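Local coordinates for protein TRAP dicarboxylate transporter-DctP subunit (Desulfovibrio salexigens, PDB 4N6D) that probably captures an organic acid solute in the periplasm and hands it to the membrane components of a TRAP transporter, at residues Ser94-Pro99 against Val107-Leu112; Leu112-Thr115 against Ser119-Leu122; Glu180-Thr185 against Gln298-Lys303; Gly205-Phe210 against Thr228-Tyr233. All blocks are in the same frame, centred on the assembly; numbering follows the deposited sequence.

Overall arrangement
Contacts 1, 2 and 4 cluster near the middle of a two-domain solute-binding protein, crystallised open with the C-terminus of a symmetry mate in its ligand site, and contact 3 lies farther out. Contacts 1 and 2 share L112, and their centres lie about 13 Å apart. Contact 4 lies about 13 Å from each, centre to centre, and touches both: P111 CB stands 3.2 Å from T230 O, and T115 CG2 is 3.5 Å from N229 ND2. Contact 3 has its centre about 14 Å from that of contact 4, with no atoms touching. Residues R81, M84 and R138, which line the pocket of the triiodinated phasing compound, belong to none of the four.

Contact 1 of 4, residues Ser94-Pro99 against Val107-Leu112; sequences SLAYHP and VFELPL. With EDO (1,2-ethanediol), chain E.
A96 and E109 are the closest pair of the two segments, their CA atoms 6.7 Å apart, each on a short 3-10 turn in the long excursion that follows strand 90-94. That strand is central to the five-stranded sheet of one domain, whose strand order is that of a type II periplasmic binding protein fold. E109 does most of the reaching: its chain is extended beyond CG and lays the carboxylate alongside A96. CD packs against the A96 methyl at 3.8 Å, while OE2 comes to 3.3 Å from A96 CA. The same oxygen lies close to A96 N, but the angle there is too poor for a hydrogen bond. OE2 is instead served by a water that donates both to it and to L95 O, so the hydrogen-bonded link between the turns runs through solvent, beside the direct packing on A96. L95 bonds through its backbone to P234, at the start of strand 234-240, and packs on F102 and S105. Beyond the turn, a 1,2-ethanediol, probably from the crystallisation liquor, joins the two ends of 94-98: S94 N donates to its O1 at 2.8 Å, and H98 NE2 lies 2.8 Å from O2 and 2.9 Å from O1.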
loop_
_atom_site.group_PDB
_atom_site.type_symbol
_atom_site.label_atom_id
_atom_site.label_comp_id
_atom_site.label_asym_id
_atom_site.label_seq_id
_atom_site.Cartn_x
_atom_site.Cartn_y
_atom_site.Cartn_z
ATOM N N SER A 94 4.303 0.820 -7.717
ATOM C CA SER A 94 3.983 -0.128 -6.655
ATOM C C SER A 94 5.232 -0.958 -6.410
ATOM O O SER A 94 5.606 -1.776 -7.236
ATOM C CB SER A 94 2.823 -1.030 -7.077
ATOM O OG SER A 94 2.529 -1.987 -6.065
ATOM N N LEU A 95 5.900 -0.746 -5.282
ATOM C CA LEU A 95 7.226 -1.333 -5.108
ATOM C C LEU A 95 7.228 -2.861 -5.174
ATOM O O LEU A 95 8.189 -3.453 -5.651
ATOM C CB LEU A 95 7.873 -0.880 -3.796
ATOM C CG LEU A 95 7.864 0.619 -3.494
ATOM C CD1 LEU A 95 8.668 0.873 -2.196
ATOM C CD2 LEU A 95 8.450 1.454 -4.635
ATOM N N ALA A 96 6.174 -3.476 -4.660
ATOM C CA ALA A 96 6.074 -4.926 -4.582
ATOM C C ALA A 96 6.120 -5.597 -5.946
ATOM O O ALA A 96 6.436 -6.781 -6.036
ATOM C CB ALA A 96 4.785 -5.340 -3.850
ATOM N N TYR A 97 5.772 -4.862 -7.007
ATOM C CA TYR A 97 5.776 -5.418 -8.357
ATOM C C TYR A 97 7.183 -5.551 -8.942
ATOM O O TYR A 97 7.358 -6.148 -10.011
ATOM C CB TYR A 97 4.911 -4.548 -9.284
ATOM C CG TYR A 97 4.679 -5.128 -10.674
ATOM C CD1 TYR A 97 4.109 -6.381 -10.830
ATOM C CD2 TYR A 97 5.035 -4.429 -11.813
ATOM C CE1 TYR A 97 3.905 -6.921 -12.084
ATOM C CE2 TYR A 97 4.819 -4.966 -13.084
ATOM C CZ TYR A 97 4.251 -6.211 -13.204
ATOM O OH TYR A 97 4.039 -6.774 -14.457
ATOM N N HIS A 98 8.191 -5.012 -8.246
ATOM C CA HIS A 98 9.570 -4.984 -8.740
ATOM C C HIS A 98 10.543 -5.552 -7.720
ATOM O O HIS A 98 11.373 -4.842 -7.197
ATOM C CB HIS A 98 9.980 -3.544 -9.042
ATOM C CG HIS A 98 8.983 -2.816 -9.873
ATOM N ND1 HIS A 98 8.919 -2.945 -11.248
ATOM C CD2 HIS A 98 7.963 -2.002 -9.525
ATOM C CE1 HIS A 98 7.921 -2.213 -11.704
ATOM N NE2 HIS A 98 7.320 -1.634 -10.679
ATOM N N PRO A 99 10.436 -6.850 -7.429
ATOM C CA PRO A 99 11.350 -7.446 -6.443
ATOM C C PRO A 99 12.806 -7.306 -6.815
ATOM O O PRO A 99 13.197 -7.589 -7.953
ATOM C CB PRO A 99 10.960 -8.926 -6.405
ATOM C CG PRO A 99 9.944 -9.130 -7.450
ATOM C CD PRO A 99 9.596 -7.846 -8.113
ATOM N N VAL A 107 10.831 -3.190 2.662
ATOM C CA VAL A 107 10.561 -3.641 4.027
ATOM C C VAL A 107 9.086 -3.434 4.316
ATOM O O VAL A 107 8.448 -4.222 5.066
ATOM C CB VAL A 107 11.446 -2.902 5.060
ATOM C CG1 VAL A 107 11.067 -1.439 5.165
ATOM C CG2 VAL A 107 11.367 -3.585 6.420
ATOM N N PHE A 108 8.497 -2.408 3.696
ATOM C CA PHE A 108 7.089 -2.096 3.964
ATOM C C PHE A 108 6.094 -3.045 3.308
ATOM O O PHE A 108 4.879 -2.875 3.479
ATOM C CB PHE A 108 6.738 -0.649 3.619
ATOM C CG PHE A 108 6.953 0.279 4.759
ATOM C CD1 PHE A 108 5.937 0.499 5.664
ATOM C CD2 PHE A 108 8.182 0.866 4.976
ATOM C CE1 PHE A 108 6.121 1.325 6.750
ATOM C CE2 PHE A 108 8.361 1.714 6.090
ATOM C CZ PHE A 108 7.324 1.905 6.970
ATOM N N GLU A 109 6.585 -4.047 2.582
ATOM C CA GLU A 109 5.730 -5.136 2.066
ATOM C C GLU A 109 5.485 -6.249 3.100
ATOM O O GLU A 109 4.599 -7.050 2.937
ATOM C CB GLU A 109 6.366 -5.749 0.821
ATOM C CG GLU A 109 6.588 -4.745 -0.284
ATOM C CD GLU A 109 7.642 -5.178 -1.290
ATOM O OE1 GLU A 109 7.976 -6.376 -1.337
ATOM O OE2 GLU A 109 8.136 -4.304 -2.027
ATOM N N LEU A 110 6.278 -6.265 4.160
ATOM C CA LEU A 110 6.284 -7.357 5.107
ATOM C C LEU A 110 5.172 -7.175 6.139
ATOM O O LEU A 110 4.690 -6.072 6.354
ATOM C CB LEU A 110 7.622 -7.370 5.871
ATOM C CG LEU A 110 8.836 -7.613 4.995
ATOM C CD1 LEU A 110 10.128 -7.379 5.793
ATOM C CD2 LEU A 110 8.790 -9.009 4.398
ATOM N N PRO A 111 4.803 -8.261 6.807
ATOM C CA PRO A 111 3.860 -8.167 7.931
ATOM C C PRO A 111 4.539 -7.558 9.147
ATOM O O PRO A 111 5.240 -8.267 9.877
ATOM C CB PRO A 111 3.457 -9.617 8.174
ATOM C CG PRO A 111 4.606 -10.429 7.625
ATOM C CD PRO A 111 5.147 -9.651 6.466
ATOM N N LEU A 112 4.318 -6.267 9.365
ATOM C CA LEU A 112 5.044 -5.521 10.373
ATOM C C LEU A 112 4.117 -4.872 11.376
ATOM O O LEU A 112 4.558 -4.070 12.184
ATOM C CB LEU A 112 5.948 -4.473 9.733
ATOM C CG LEU A 112 7.093 -5.049 8.881
ATOM C CD1 LEU A 112 7.985 -3.953 8.394
ATOM C CD2 LEU A 112 7.922 -6.075 9.646
HETATM C C1 EDO E . 4.009 -0.425 -11.380
HETATM O O1 EDO E . 4.719 -0.583 -10.153
HETATM C C2 EDO E . 4.649 0.773 -12.047
HETATM O O2 EDO E . 6.072 0.571 -11.977
HETATM O O HOH W 1 10.111 -4.486 -3.908
#

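Contact 2 of 4, residues Leu112-Thr115 against Ser119-Leu122; sequences LGFT and SASL
F114 leans its ring on the first turns of helix 117-131, meeting the backbone as much as the side chains. The apolar part of the contact is made by CD2, on one side of the ring, which lies 3.5 Å from A120 CA and 3.8 Å from A120 CB. Next to it, CE2 has a backbone carbonyl beside it, S119 O at 3.6 Å. A120 CA and S119 O approach the ring obliquely. S119 OG, by contrast, sits at the edge and in the ring plane, 3.7 Å from CD2. With its CG anti to the carbonyl carbon (chi1 -78°), F114 swings out of the loop toward the helix. The ring also meets that of F108, with the two planes inclined at about 45°.

Polar contacts gather beside the ring without a direct bond between the segments. E337 OE2 is hydrogen-bonded to both T115 N and S119 OG, so one carboxylate oxygen bridges loop and helix. S119 OG is also bonded to S116 OG. Lying near the start of a helix, this carboxylate would probably be favoured in its charged form.

Helix 322-337 backs the loop, its V329, R333 and E337 all packing on F114. On the helix side, A120 touches A146 of strand 139-146 and V232 of the segment entering strand 234-240, which places this buried contact between the C-terminal helix and the five-stranded sheet.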
loop_
_atom_site.group_PDB
_atom_site.type_symbol
_atom_site.label_atom_id
_atom_site.label_comp_id
_atom_site.label_asym_id
_atom_site.label_seq_id
_atom_site.Cartn_x
_atom_site.Cartn_y
_atom_site.Cartn_z
ATOM N N LEU A 112 4.318 -6.267 9.365
ATOM C CA LEU A 112 5.044 -5.521 10.373
ATOM C C LEU A 112 4.117 -4.872 11.376
ATOM O O LEU A 112 4.558 -4.070 12.184
ATOM C CB LEU A 112 5.948 -4.473 9.733
ATOM C CG LEU A 112 7.093 -5.049 8.881
ATOM C CD1 LEU A 112 7.985 -3.953 8.394
ATOM C CD2 LEU A 112 7.922 -6.075 9.646
ATOM N N GLY A 113 2.847 -5.240 11.334
ATOM C CA GLY A 113 1.898 -4.799 12.338
ATOM C C GLY A 113 1.231 -3.455 12.111
ATOM O O GLY A 113 0.554 -2.965 13.007
ATOM N N PHE A 114 1.377 -2.843 10.935
ATOM C CA PHE A 114 0.674 -1.588 10.679
ATOM C C PHE A 114 -0.825 -1.820 10.582
ATOM O O PHE A 114 -1.268 -2.808 10.008
ATOM C CB PHE A 114 1.207 -0.923 9.403
ATOM C CG PHE A 114 2.523 -0.221 9.616
ATOM C CD1 PHE A 114 3.721 -0.918 9.494
ATOM C CD2 PHE A 114 2.553 1.106 9.987
ATOM C CE1 PHE A 114 4.932 -0.297 9.728
ATOM C CE2 PHE A 114 3.780 1.753 10.214
ATOM C CZ PHE A 114 4.960 1.047 10.091
ATOM N N THR A 115 -1.608 -0.911 11.151
ATOM C CA THR A 115 -3.057 -1.126 11.228
ATOM C C THR A 115 -3.865 -0.068 10.488
ATOM O O THR A 115 -5.091 -0.030 10.593
ATOM C CB THR A 115 -3.516 -1.147 12.695
ATOM O OG1 THR A 115 -3.213 0.107 13.302
ATOM C CG2 THR A 115 -2.813 -2.261 13.465
ATOM N N SER A 119 -0.816 5.487 9.091
ATOM C CA SER A 119 0.396 5.245 9.827
ATOM C C SER A 119 1.472 4.614 8.955
ATOM O O SER A 119 2.634 4.944 9.068
ATOM C CB SER A 119 0.149 4.376 11.066
ATOM O OG SER A 119 -0.437 3.146 10.697
ATOM N N ALA A 120 1.073 3.715 8.064
ATOM C CA ALA A 120 2.033 3.097 7.182
ATOM C C ALA A 120 2.570 4.123 6.198
ATOM O O ALA A 120 3.749 4.089 5.866
ATOM C CB ALA A 120 1.400 1.929 6.445
ATOM N N SER A 121 1.710 5.018 5.717
ATOM C CA SER A 121 2.152 5.998 4.709
ATOM C C SER A 121 3.178 6.951 5.319
ATOM O O SER A 121 4.227 7.240 4.720
ATOM C CB SER A 121 0.972 6.809 4.163
ATOM O OG SER A 121 0.105 5.996 3.388
ATOM N N LEU A 122 2.870 7.446 6.510
ATOM C CA LEU A 122 3.761 8.396 7.148
ATOM C C LEU A 122 5.052 7.712 7.589
ATOM O O LEU A 122 6.124 8.315 7.475
ATOM C CB LEU A 122 3.084 9.086 8.328
ATOM C CG LEU A 122 2.113 10.190 7.914
ATOM C CD1 LEU A 122 1.249 10.578 9.062
ATOM C CD2 LEU A 122 2.927 11.366 7.348
#

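Contact 3 of 4, residues Glu180-Thr185 against Gln298-Lys303; sequences ESLGAT and QAIKDK
L182 and S181 meet I300 and K303 where helix 173-181 ends against helix 294-317, the CA atoms of S181 and K303 being 6.1 Å apart. The ending is a Schellman motif: G183, with positive phi, is the C-prime residue, A184 N returns to L179 O, and G183 N reaches E180 O. L182, the first residue to leave helical geometry, sends only the end of its side chain close to the other helix. Its CG lies anti to the carbonyl carbon (chi1 -60°) and its chain continues extended, so CD2 arrives 3.9 Å from I300 CG1 and 3.8 Å from K303 CD. L182 and I300 meet at roughly a right angle, with both leucine methyls resting on the same CG1. L164 also touches L182, and L161 and M292 touch I300.

K303 plays two parts. Its aliphatic stretch runs past the helix end, with CD also 3.9 Å from S181 O, before the chain bends at its last torsion (chi4 -74°). S181 OG stays close to K303 O without bonding to it; its hydroxyl bonds to I178 O in its own helix. On helix 294-317, Q298 NE2 donates to D302 OD1 one turn on, reaching the oxygen from above the carboxylate plane. The polar crossing between the segments is made by a water: the bend in K303 brings NZ to 2.9 Å from it, and the water in turn donates to S181 O at 2.8 Å.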
loop_
_atom_site.group_PDB
_atom_site.type_symbol
_atom_site.label_atom_id
_atom_site.label_comp_id
_atom_site.label_asym_id
_atom_site.label_seq_id
_atom_site.Cartn_x
_atom_site.Cartn_y
_atom_site.Cartn_z
ATOM N N GLU A 180 -0.285 -19.980 2.827
ATOM C CA GLU A 180 0.284 -21.321 2.813
ATOM C C GLU A 180 0.844 -21.617 4.204
ATOM O O GLU A 180 0.640 -22.710 4.741
ATOM C CB GLU A 180 1.375 -21.464 1.743
ATOM C CG GLU A 180 1.830 -22.905 1.535
ATOM C CD GLU A 180 0.724 -23.807 0.995
ATOM O OE1 GLU A 180 -0.016 -23.370 0.083
ATOM O OE2 GLU A 180 0.596 -24.952 1.486
ATOM N N SER A 181 1.528 -20.640 4.795
ATOM C CA SER A 181 2.147 -20.854 6.105
ATOM C C SER A 181 1.117 -21.083 7.209
ATOM O O SER A 181 1.426 -21.681 8.242
ATOM C CB SER A 181 3.084 -19.699 6.479
ATOM O OG SER A 181 2.382 -18.584 7.027
ATOM N N LEU A 182 -0.105 -20.615 6.988
ATOM C CA LEU A 182 -1.189 -20.795 7.963
ATOM C C LEU A 182 -2.049 -22.020 7.656
ATOM O O LEU A 182 -3.064 -22.254 8.304
ATOM C CB LEU A 182 -2.069 -19.550 8.000
ATOM C CG LEU A 182 -1.345 -18.262 8.391
ATOM C CD1 LEU A 182 -2.315 -17.118 8.429
ATOM C CD2 LEU A 182 -0.641 -18.409 9.735
ATOM N N GLY A 183 -1.647 -22.814 6.671
ATOM C CA GLY A 183 -2.357 -24.036 6.370
ATOM C C GLY A 183 -3.572 -23.862 5.477
ATOM O O GLY A 183 -4.353 -24.799 5.310
ATOM N N ALA A 184 -3.717 -22.676 4.895
ATOM C CA ALA A 184 -4.837 -22.376 4.002
ATOM C C ALA A 184 -4.430 -22.685 2.574
ATOM O O ALA A 184 -3.286 -23.060 2.325
ATOM C CB ALA A 184 -5.226 -20.899 4.133
ATOM N N THR A 185 -5.345 -22.492 1.631
ATOM C CA THR A 185 -5.086 -22.840 0.230
ATOM C C THR A 185 -5.219 -21.609 -0.654
ATOM O O THR A 185 -6.322 -21.275 -1.099
ATOM C CB THR A 185 -6.051 -23.941 -0.239
ATOM O OG1 THR A 185 -5.952 -25.047 0.657
ATOM C CG2 THR A 185 -5.718 -24.414 -1.649
ATOM N N GLN A 298 -0.313 -14.147 17.603
ATOM C CA GLN A 298 1.098 -14.456 17.842
ATOM C C GLN A 298 1.535 -15.668 17.029
ATOM O O GLN A 298 2.649 -15.715 16.547
ATOM C CB GLN A 298 1.350 -14.710 19.318
ATOM C CG GLN A 298 2.823 -14.937 19.666
ATOM C CD GLN A 298 3.712 -13.773 19.262
ATOM O OE1 GLN A 298 3.407 -12.620 19.550
ATOM N NE2 GLN A 298 4.786 -14.070 18.551
ATOM N N ALA A 299 0.659 -16.657 16.880
ATOM C CA ALA A 299 0.985 -17.807 16.043
ATOM C C ALA A 299 1.215 -17.367 14.604
ATOM O O ALA A 299 2.143 -17.842 13.943
ATOM C CB ALA A 299 -0.095 -18.872 16.122
ATOM N N ILE A 300 0.382 -16.456 14.116
ATOM C CA ILE A 300 0.569 -15.929 12.768
ATOM C C ILE A 300 1.932 -15.273 12.634
ATOM O O ILE A 300 2.621 -15.497 11.650
ATOM C CB ILE A 300 -0.529 -14.934 12.379
ATOM C CG1 ILE A 300 -1.854 -15.676 12.238
ATOM C CG2 ILE A 300 -0.164 -14.224 11.060
ATOM C CD1 ILE A 300 -3.056 -14.762 12.113
ATOM N N LYS A 301 2.341 -14.486 13.628
ATOM C CA LYS A 301 3.670 -13.865 13.603
ATOM C C LYS A 301 4.783 -14.906 13.535
ATOM O O LYS A 301 5.732 -14.794 12.748
ATOM C CB LYS A 301 3.918 -13.031 14.852
ATOM C CG LYS A 301 3.217 -11.694 14.921
ATOM C CD LYS A 301 3.881 -10.789 15.977
ATOM C CE LYS A 301 5.391 -10.610 15.705
ATOM N NZ LYS A 301 6.118 -9.675 16.634
ATOM N N ASP A 302 4.678 -15.920 14.382
ATOM C CA ASP A 302 5.696 -16.943 14.470
ATOM C C ASP A 302 5.809 -17.681 13.146
ATOM O O ASP A 302 6.902 -18.021 12.714
ATOM C CB ASP A 302 5.369 -17.944 15.584
ATOM C CG ASP A 302 5.397 -17.321 16.962
ATOM O OD1 ASP A 302 5.888 -16.178 17.109
ATOM O OD2 ASP A 302 4.916 -17.983 17.913
ATOM N N LYS A 303 4.668 -17.923 12.506
ATOM C CA LYS A 303 4.645 -18.707 11.277
ATOM C C LYS A 303 5.125 -17.907 10.093
ATOM O O LYS A 303 5.501 -18.483 9.072
ATOM C CB LYS A 303 3.236 -19.260 11.017
ATOM C CG LYS A 303 2.867 -20.403 11.984
ATOM C CD LYS A 303 1.363 -20.674 11.980
ATOM C CE LYS A 303 0.945 -21.803 12.919
ATOM N NZ LYS A 303 1.310 -23.174 12.423
HETATM O O HOH W 2 0.116 -23.636 9.833
#

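Contact 4 of 4, residues Gly205-Phe210 against Thr228-Tyr233; sequences GLFSSF and TNTAVY
F207 points the rim of its ring at T230, and this edge-on approach to a hydroxyl oxygen makes the closest contact. T230 OG1 lies at the edge, in the ring plane, 3.2 Å from CZ and 3.5 Å from CE1, where the slightly positive ring hydrogens would face a hydroxyl oxygen. T230 CB follows at 3.7 Å from CZ, and the two side chains meet at about a right angle. T228 OG1 comes to CE1 more obliquely, at 3.9 Å.

Hydrogen bonding holds the threonine pair together: T228 OG1 and T230 OG1 share a hydrogen bond of 2.8 Å beside the ring. The bond brings together unlike conformations. T228 tucks OG1 between its backbone N and carbonyl carbon (chi1 55°), whereas T230 holds its own opposite the carbonyl carbon.

Strand 205-208 pairs with strand 151-154 in the second domain's sheet and also bonds to R170 of strand 168-170, while 228-233 leads from strand 224-226 of that sheet into strand 234-240 of the other domain. It is thus one of the connections between the two lobes, consistent with a hinge position in a periplasmic binding protein.

Among backbone bonds, F207 pairs with R170, S208 with N151, and T230 with S150. Apolar cover comes from helix 173-181, whose L175 and L179 pack on F207 and whose I178 packs on T230; I152 of strand 151-154 also touches the F207 side chain.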
loop_
_atom_site.group_PDB
_atom_site.type_symbol
_atom_site.label_atom_id
_atom_site.label_comp_id
_atom_site.label_asym_id
_atom_site.label_seq_id
_atom_site.Cartn_x
_atom_site.Cartn_y
_atom_site.Cartn_z
ATOM N N GLY A 205 -13.136 -16.957 -0.130
ATOM C CA GLY A 205 -12.883 -15.607 0.342
ATOM C C GLY A 205 -11.715 -14.988 -0.398
ATOM O O GLY A 205 -11.188 -15.571 -1.350
ATOM N N LEU A 206 -11.313 -13.803 0.029
ATOM C CA LEU A 206 -10.144 -13.177 -0.557
ATOM C C LEU A 206 -9.336 -12.416 0.474
ATOM O O LEU A 206 -9.826 -12.082 1.548
ATOM C CB LEU A 206 -10.520 -12.281 -1.742
ATOM C CG LEU A 206 -11.240 -10.957 -1.502
ATOM C CD1 LEU A 206 -11.223 -10.150 -2.783
ATOM C CD2 LEU A 206 -12.658 -11.158 -1.059
ATOM N N PHE A 207 -8.078 -12.176 0.127
ATOM C CA PHE A 207 -7.122 -11.524 1.010
ATOM C C PHE A 207 -6.764 -10.220 0.323
ATOM O O PHE A 207 -6.043 -10.201 -0.702
ATOM C CB PHE A 207 -5.898 -12.413 1.149
ATOM C CG PHE A 207 -5.180 -12.307 2.479
ATOM C CD1 PHE A 207 -5.319 -11.206 3.311
ATOM C CD2 PHE A 207 -4.321 -13.324 2.858
ATOM C CE1 PHE A 207 -4.613 -11.147 4.543
ATOM C CE2 PHE A 207 -3.623 -13.276 4.060
ATOM C CZ PHE A 207 -3.774 -12.184 4.904
ATOM N N SER A 208 -7.316 -9.129 0.837
ATOM C CA SER A 208 -7.136 -7.826 0.222
ATOM C C SER A 208 -7.516 -6.733 1.223
ATOM O O SER A 208 -7.877 -7.002 2.357
ATOM C CB SER A 208 -8.020 -7.725 -1.024
ATOM O OG SER A 208 -7.623 -6.642 -1.844
ATOM N N SER A 209 -7.436 -5.479 0.815
ATOM C CA SER A 209 -7.904 -4.439 1.705
ATOM C C SER A 209 -9.433 -4.342 1.652
ATOM O O SER A 209 -10.072 -4.740 0.676
ATOM C CB SER A 209 -7.234 -3.088 1.440
ATOM O OG SER A 209 -7.365 -2.701 0.107
ATOM N N PHE A 210 -10.006 -3.826 2.725
ATOM C CA PHE A 210 -11.457 -3.803 2.912
ATOM C C PHE A 210 -12.211 -2.942 1.906
ATOM O O PHE A 210 -13.427 -3.095 1.775
ATOM C CB PHE A 210 -11.817 -3.307 4.323
ATOM C CG PHE A 210 -11.600 -4.314 5.439
ATOM C CD1 PHE A 210 -11.761 -5.673 5.237
ATOM C CD2 PHE A 210 -11.259 -3.878 6.706
ATOM C CE1 PHE A 210 -11.579 -6.588 6.284
ATOM C CE2 PHE A 210 -11.078 -4.769 7.751
ATOM C CZ PHE A 210 -11.247 -6.128 7.553
ATOM N N THR A 228 -6.996 -9.023 10.205
ATOM C CA THR A 228 -5.676 -9.544 10.526
ATOM C C THR A 228 -4.586 -8.471 10.416
ATOM O O THR A 228 -3.487 -8.651 10.959
ATOM C CB THR A 228 -5.298 -10.667 9.563
ATOM O OG1 THR A 228 -5.410 -10.186 8.215
ATOM C CG2 THR A 228 -6.194 -11.873 9.748
ATOM N N ASN A 229 -4.878 -7.373 9.720
ATOM C CA ASN A 229 -3.901 -6.295 9.520
ATOM C C ASN A 229 -2.550 -6.849 9.077
ATOM O O ASN A 229 -1.495 -6.564 9.662
ATOM C CB ASN A 229 -3.750 -5.435 10.791
ATOM C CG ASN A 229 -4.840 -4.384 10.906
ATOM O OD1 ASN A 229 -5.230 -3.782 9.906
ATOM N ND2 ASN A 229 -5.371 -4.194 12.112
ATOM N N THR A 230 -2.584 -7.609 7.996
ATOM C CA THR A 230 -1.433 -8.443 7.668
ATOM C C THR A 230 -0.230 -7.661 7.138
ATOM O O THR A 230 0.868 -7.763 7.671
ATOM C CB THR A 230 -1.853 -9.567 6.725
ATOM O OG1 THR A 230 -2.762 -10.415 7.428
ATOM C CG2 THR A 230 -0.655 -10.379 6.303
ATOM N N ALA A 231 -0.437 -6.873 6.100
ATOM C CA ALA A 231 0.653 -6.151 5.466
ATOM C C ALA A 231 -0.001 -5.078 4.618
ATOM O O ALA A 231 -1.183 -5.187 4.298
ATOM C CB ALA A 231 1.481 -7.083 4.563
ATOM N N VAL A 232 0.802 -4.107 4.184
ATOM C CA VAL A 232 0.369 -3.101 3.221
ATOM C C VAL A 232 1.236 -3.181 1.956
ATOM O O VAL A 232 2.251 -3.882 1.919
ATOM C CB VAL A 232 0.485 -1.655 3.800
ATOM C CG1 VAL A 232 -0.347 -1.469 5.077
ATOM C CG2 VAL A 232 1.940 -1.308 4.074
ATOM N N TYR A 233 0.808 -2.481 0.916
ATOM C CA TYR A 233 1.586 -2.295 -0.296
ATOM C C TYR A 233 2.111 -0.870 -0.347
ATOM O O TYR A 233 1.317 0.070 -0.331
ATOM C CB TYR A 233 0.725 -2.529 -1.542
ATOM C CG TYR A 233 0.217 -3.934 -1.637
ATOM C CD1 TYR A 233 1.013 -4.945 -2.157
ATOM C CD2 TYR A 233 -1.044 -4.253 -1.188
ATOM C CE1 TYR A 233 0.556 -6.248 -2.218
ATOM C CE2 TYR A 233 -1.512 -5.551 -1.248
ATOM C CZ TYR A 233 -0.711 -6.538 -1.768
ATOM O OH TYR A 233 -1.178 -7.835 -1.832
#